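Local coordinates for endoglucanase A (Clostridium longisporum, PDB 6Q1I), which hydrolyses internal beta-1,4-glucosidic bonds in cellulose, lichenan and barley beta-glucan, and also cleaves xylan, through its family 5 glycoside hydrolase domain, at residues Pro161-Thr166 / Gly172-Ser177; Asn119-Thr124 / Asn182-Ala187. All blocks are in the same frame, centred on the assembly; numbering follows the deposited sequence. Where two conformers were deposited one is given.

How the contacts relate
Both contacts lie on one flank of an eight-stranded TIM barrel and share helix 175-194: contact 1 lays the loop after strand 153-156 against the first turn of this helix, and contact 2 brings the loop after strand 109-113 onto a later part. Contact 1 is nested along the chain inside the loop closed by contact 2, and their centres are about 10 Å apart. They meet directly: Leu163 CD2 packs against Thr124 CG2 at 3.5 Å. Gln160, at the position assigned by similarity to the proton donor but changed in this structure, has its side chain about 11 Å from that of Leu163 and about 10 Å from that of Pro123.

Contact 1: residues Pro161-Thr166 / Gly172-Ser177; sequences PRLEGT and GGTSES
The carbonyl oxygen of Leu163, whose side chain leans on Ser177, is gripped twice by Thr166. Thr166 OG1 donates to Leu163 O at 2.9 Å, tilted 22° from the carbonyl plane, and Thr166 N reaches the same oxygen at 3.3 Å from the same face. The backbone bond closes a type II beta turn from Leu163 to Thr166, with Gly165 supplying the positive phi of its third position. This turn belongs to the loop that follows the fourth strand of the TIM barrel and leads into helix 175-194, shortly after Gln160, which stands altered at the presumed proton-donor position. Leu163 is thus held at its O by Thr166 and at its N by Tyr209 OH, and it directs its side chain at the start of the helix.

The helix offers a small patch made of two hydroxyl-bearing residues. Thr174 is the N-cap residue, and its OG1 is hydrogen-bonded to Ser177 OG at 2.9 Å, with either hydroxyl able to donate. A chi1 of 57° sets Ser177 OG between its own N and carbonyl carbon, turning it back toward the cap. Before the turn, Arg162 sends its guanidinium group elsewhere, NE pairing with Glu169 and NH1 with the carbonyl of Gln160.

The isobutyl end of Leu163 packs mainly on Ser177, while Thr174 OG1 stays at 4.1 Å from Leu163 CD1. This is plain van der Waals contact, and no hydrogen bond joins the two segments. Leu163 CD1 comes within 3.4 Å of Ser177 OG and 3.6 Å of Ser177 CB, and Leu163 CG also borders Ser177 CB, at 3.7 Å.

Contact 2: residues Asn119-Thr124 / Asn182-Ala187; sequences NWVIPT and NKYNAA
Tyr184 leaves helix 175-194 with CB directed at the loop 119-124, and from there its ring crosses to Val121, Pro123 and the backbone of Ile122. With chi1 at -70°, CG stands anti to the carbonyl carbon, and the ring continues toward the loop. CD2 is the first ring atom to meet the loop, lying 3.7 Å from Val121 CG1 as the two side chains pass in opposite directions. One atom further on, CE2 comes within 3.8 Å of Pro123 CA, with Pro123 CB slightly more distant. In TIM-barrel terms, the ring ties the loop after the third strand to the helix after the fourth; helix 128-145, between them in the chain, packs on it through Val131, Thr132 and Leu135.

At the tip, Tyr184 OH donates to Ile122 O at 2.8 Å. The hydroxyl stands 40° out of the carbonyl plane, off the lone-pair directions, although Ile122 O lies near the plane of the Tyr184 ring, at its edge. Thr124 N approaches Ile122 O from the opposite face at 3.0 Å, closing an inverse gamma turn centred on Pro123. Val121 CG2, its other methyl, lies 3.4 Å above the plane of the Trp120 ring, near the margin.

Contact 1: residues Pro161-Thr166 / Gly172-Ser177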
loop_
_atom_site.group_PDB
_atom_site.type_symbol
_atom_site.label_atom_id
_atom_site.label_comp_id
_atom_site.label_asym_id
_atom_site.label_seq_id
_atom_site.Cartn_x
_atom_site.Cartn_y
_atom_site.Cartn_z
ATOM N N PRO A 161 -8.903 -4.805 -3.424
ATOM C CA PRO A 161 -9.842 -5.894 -3.715
ATOM C C PRO A 161 -11.059 -5.381 -4.473
ATOM O O PRO A 161 -11.701 -4.417 -4.059
ATOM C CB PRO A 161 -10.210 -6.418 -2.322
ATOM C CG PRO A 161 -10.017 -5.243 -1.421
ATOM C CD PRO A 161 -8.800 -4.542 -1.977
ATOM N N ARG A 162 -11.382 -6.043 -5.581
ATOM C CA ARG A 162 -12.378 -5.520 -6.508
ATOM C C ARG A 162 -12.838 -6.635 -7.441
ATOM O O ARG A 162 -12.258 -7.724 -7.467
ATOM C CB ARG A 162 -11.801 -4.358 -7.323
ATOM C CG ARG A 162 -10.661 -4.783 -8.257
ATOM C CD ARG A 162 -9.859 -3.614 -8.804
ATOM N NE ARG A 162 -8.844 -4.048 -9.767
ATOM C CZ ARG A 162 -7.607 -4.441 -9.453
ATOM N NH1 ARG A 162 -7.198 -4.473 -8.194
ATOM N NH2 ARG A 162 -6.764 -4.789 -10.413
ATOM N N LEU A 163 -13.875 -6.334 -8.238
ATOM C CA LEU A 163 -14.421 -7.284 -9.216
ATOM C C LEU A 163 -13.614 -7.195 -10.512
ATOM O O LEU A 163 -14.048 -6.635 -11.525
ATOM C CB LEU A 163 -15.901 -7.008 -9.462
ATOM C CG LEU A 163 -16.861 -7.269 -8.300
ATOM C CD1 LEU A 163 -18.251 -6.711 -8.620
ATOM C CD2 LEU A 163 -16.962 -8.760 -7.978
ATOM N N GLU A 164 -12.409 -7.768 -10.475
ATOM C CA GLU A 164 -11.544 -7.752 -11.648
ATOM C C GLU A 164 -12.222 -8.438 -12.823
ATOM O O GLU A 164 -12.893 -9.461 -12.669
ATOM C CB GLU A 164 -10.212 -8.440 -11.332
ATOM C CG GLU A 164 -9.406 -7.684 -10.289
ATOM C CD GLU A 164 -8.024 -8.254 -10.058
ATOM O OE1 GLU A 164 -7.475 -8.909 -10.966
ATOM O OE2 GLU A 164 -7.486 -8.038 -8.960
ATOM N N GLY A 165 -12.055 -7.857 -14.006
ATOM C CA GLY A 165 -12.597 -8.428 -15.215
ATOM C C GLY A 165 -14.058 -8.133 -15.482
ATOM O O GLY A 165 -14.593 -8.630 -16.482
ATOM N N THR A 166 -14.721 -7.348 -14.642
ATOM C CA THR A 166 -16.114 -6.968 -14.827
ATOM C C THR A 166 -16.223 -5.478 -15.095
ATOM O O THR A 166 -15.280 -4.717 -14.851
ATOM C CB THR A 166 -16.948 -7.280 -13.576
ATOM O OG1 THR A 166 -16.723 -6.266 -12.578
ATOM C CG2 THR A 166 -16.655 -8.677 -13.023
ATOM N N GLY A 172 -16.137 1.475 -8.583
ATOM C CA GLY A 172 -16.574 1.450 -7.201
ATOM C C GLY A 172 -17.385 0.241 -6.792
ATOM O O GLY A 172 -17.880 0.199 -5.656
ATOM N N GLY A 173 -17.541 -0.740 -7.676
ATOM C CA GLY A 173 -18.142 -1.994 -7.293
ATOM C C GLY A 173 -19.656 -1.948 -7.224
ATOM O O GLY A 173 -20.337 -1.127 -7.844
ATOM N N THR A 174 -20.181 -2.867 -6.420
ATOM C CA THR A 174 -21.606 -3.065 -6.214
ATOM C C THR A 174 -21.854 -3.209 -4.714
ATOM O O THR A 174 -20.929 -3.401 -3.924
ATOM C CB THR A 174 -22.076 -4.343 -6.924
ATOM O OG1 THR A 174 -21.432 -5.484 -6.336
ATOM C CG2 THR A 174 -21.766 -4.287 -8.406
ATOM N N SER A 175 -23.115 -3.125 -4.298
ATOM C CA SER A 175 -23.412 -3.325 -2.884
ATOM C C SER A 175 -22.899 -4.678 -2.411
ATOM O O SER A 175 -22.288 -4.778 -1.344
ATOM C CB SER A 175 -24.911 -3.188 -2.629
ATOM O OG SER A 175 -25.324 -1.849 -2.802
ATOM N N GLU A 176 -23.121 -5.726 -3.213
ATOM C CA GLU A 176 -22.653 -7.067 -2.883
ATOM C C GLU A 176 -21.143 -7.096 -2.705
ATOM O O GLU A 176 -20.633 -7.611 -1.701
ATOM C CB GLU A 176 -23.063 -8.044 -3.988
ATOM C CG GLU A 176 -22.288 -9.364 -3.973
ATOM C CD GLU A 176 -22.703 -10.314 -5.075
ATOM O OE1 GLU A 176 -23.470 -9.907 -5.976
ATOM O OE2 GLU A 176 -22.251 -11.475 -5.045
ATOM N N SER A 177 -20.402 -6.561 -3.678
ATOM C CA SER A 177 -18.953 -6.715 -3.630
ATOM C C SER A 177 -18.322 -5.821 -2.562
ATOM O O SER A 177 -17.318 -6.211 -1.956
ATOM C CB SER A 177 -18.335 -6.500 -5.015
ATOM O OG SER A 177 -18.651 -5.242 -5.572
#

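Contact 2: residues Asn119-Thr124 / Asn182-Ala187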
loop_
_atom_site.group_PDB
_atom_site.type_symbol
_atom_site.label_atom_id
_atom_site.label_comp_id
_atom_site.label_asym_id
_atom_site.label_seq_id
_atom_site.Cartn_x
_atom_site.Cartn_y
_atom_site.Cartn_z
ATOM N N ASN A 119 -6.988 -12.695 -8.628
ATOM C CA ASN A 119 -7.405 -13.869 -9.384
ATOM C C ASN A 119 -8.136 -14.882 -8.512
ATOM O O ASN A 119 -8.876 -15.716 -9.048
ATOM C CB ASN A 119 -6.203 -14.554 -10.040
ATOM C CG ASN A 119 -5.207 -15.059 -9.023
ATOM O OD1 ASN A 119 -4.716 -14.292 -8.218
ATOM N ND2 ASN A 119 -4.939 -16.358 -9.026
ATOM N N TRP A 120 -7.920 -14.850 -7.194
ATOM C CA TRP A 120 -8.588 -15.764 -6.279
ATOM C C TRP A 120 -9.401 -15.068 -5.196
ATOM O O TRP A 120 -10.421 -15.611 -4.782
ATOM C CB TRP A 120 -7.601 -16.792 -5.676
ATOM C CG TRP A 120 -6.550 -16.257 -4.727
ATOM C CD1 TRP A 120 -5.325 -15.753 -5.051
ATOM C CD2 TRP A 120 -6.633 -16.215 -3.301
ATOM N NE1 TRP A 120 -4.647 -15.378 -3.915
ATOM C CE2 TRP A 120 -5.430 -15.656 -2.825
ATOM C CE3 TRP A 120 -7.610 -16.593 -2.380
ATOM C CZ2 TRP A 120 -5.184 -15.459 -1.464
ATOM C CZ3 TRP A 120 -7.368 -16.399 -1.041
ATOM C CH2 TRP A 120 -6.163 -15.838 -0.589
ATOM N N VAL A 121 -9.000 -13.883 -4.738
ATOM C CA VAL A 121 -9.801 -13.110 -3.791
ATOM C C VAL A 121 -10.853 -12.360 -4.597
ATOM O O VAL A 121 -10.643 -11.220 -5.025
ATOM C CB VAL A 121 -8.946 -12.175 -2.919
ATOM C CG1 VAL A 121 -9.828 -11.369 -1.980
ATOM C CG2 VAL A 121 -7.935 -12.985 -2.135
ATOM N N ILE A 122 -11.970 -13.022 -4.849
ATOM C CA ILE A 122 -13.037 -12.514 -5.703
ATOM C C ILE A 122 -14.186 -12.109 -4.791
ATOM O O ILE A 122 -14.753 -12.973 -4.106
ATOM C CB ILE A 122 -13.474 -13.583 -6.714
ATOM C CG1 ILE A 122 -12.313 -13.939 -7.650
ATOM C CG2 ILE A 122 -14.686 -13.099 -7.492
ATOM C CD1 ILE A 122 -12.500 -15.269 -8.345
ATOM N N PRO A 123 -14.553 -10.818 -4.727
ATOM C CA PRO A 123 -15.550 -10.370 -3.727
ATOM C C PRO A 123 -16.990 -10.502 -4.213
ATOM O O PRO A 123 -17.686 -9.517 -4.490
ATOM C CB PRO A 123 -15.133 -8.917 -3.482
ATOM C CG PRO A 123 -14.601 -8.461 -4.828
ATOM C CD PRO A 123 -13.920 -9.677 -5.426
ATOM N N THR A 124 -17.456 -11.749 -4.307
ATOM C CA THR A 124 -18.852 -12.052 -4.590
ATOM C C THR A 124 -19.369 -13.048 -3.565
ATOM O O THR A 124 -18.610 -13.827 -2.984
ATOM C CB THR A 124 -19.045 -12.672 -5.982
ATOM O OG1 THR A 124 -18.369 -13.931 -6.027
ATOM C CG2 THR A 124 -18.509 -11.761 -7.069
ATOM N N ASN A 182 -15.692 -5.977 2.863
ATOM C CA ASN A 182 -15.715 -5.791 4.310
ATOM C C ASN A 182 -15.621 -7.126 5.044
ATOM O O ASN A 182 -14.937 -7.232 6.065
ATOM C CB ASN A 182 -16.994 -5.070 4.747
ATOM C CG ASN A 182 -16.964 -3.584 4.465
ATOM O OD1 ASN A 182 -15.952 -2.913 4.674
ATOM N ND2 ASN A 182 -18.097 -3.055 4.030
ATOM N N LYS A 183 -16.306 -8.153 4.536
ATOM C CA LYS A 183 -16.280 -9.465 5.180
ATOM C C LYS A 183 -14.907 -10.122 5.075
ATOM O O LYS A 183 -14.457 -10.777 6.019
ATOM C CB LYS A 183 -17.375 -10.351 4.586
ATOM C CG LYS A 183 -18.782 -9.856 4.949
ATOM C CD LYS A 183 -19.930 -10.599 4.261
ATOM C CE LYS A 183 -21.259 -10.244 4.928
ATOM N NZ LYS A 183 -22.457 -10.584 4.094
ATOM N N TYR A 184 -14.228 -9.971 3.935
ATOM C CA TYR A 184 -12.879 -10.510 3.806
ATOM C C TYR A 184 -11.915 -9.783 4.741
ATOM O O TYR A 184 -11.055 -10.414 5.368
ATOM C CB TYR A 184 -12.397 -10.399 2.360
ATOM C CG TYR A 184 -13.063 -11.307 1.340
ATOM C CD1 TYR A 184 -13.807 -12.417 1.720
ATOM C CD2 TYR A 184 -12.916 -11.057 -0.020
ATOM C CE1 TYR A 184 -14.394 -13.241 0.777
ATOM C CE2 TYR A 184 -13.496 -11.882 -0.969
ATOM C CZ TYR A 184 -14.242 -12.967 -0.565
ATOM O OH TYR A 184 -14.848 -13.793 -1.482
ATOM N N ASN A 185 -12.013 -8.450 4.813
ATOM C CA ASN A 185 -11.174 -7.697 5.739
ATOM C C ASN A 185 -11.396 -8.166 7.175
ATOM O O ASN A 185 -10.437 -8.341 7.936
ATOM C CB ASN A 185 -11.474 -6.195 5.651
ATOM C CG ASN A 185 -10.874 -5.524 4.430
ATOM O OD1 ASN A 185 -9.891 -5.988 3.843
ATOM N ND2 ASN A 185 -11.445 -4.381 4.069
ATOM N N ALA A 186 -12.665 -8.349 7.568
ATOM C CA ALA A 186 -12.971 -8.769 8.935
ATOM C C ALA A 186 -12.445 -10.173 9.207
ATOM O O ALA A 186 -11.966 -10.460 10.311
ATOM C CB ALA A 186 -14.481 -8.704 9.181
ATOM N N ALA A 187 -12.529 -11.059 8.209
ATOM C CA ALA A 187 -12.036 -12.423 8.375
ATOM C C ALA A 187 -10.525 -12.441 8.523
ATOM O O ALA A 187 -9.988 -13.175 9.358
ATOM C CB ALA A 187 -12.458 -13.288 7.186
#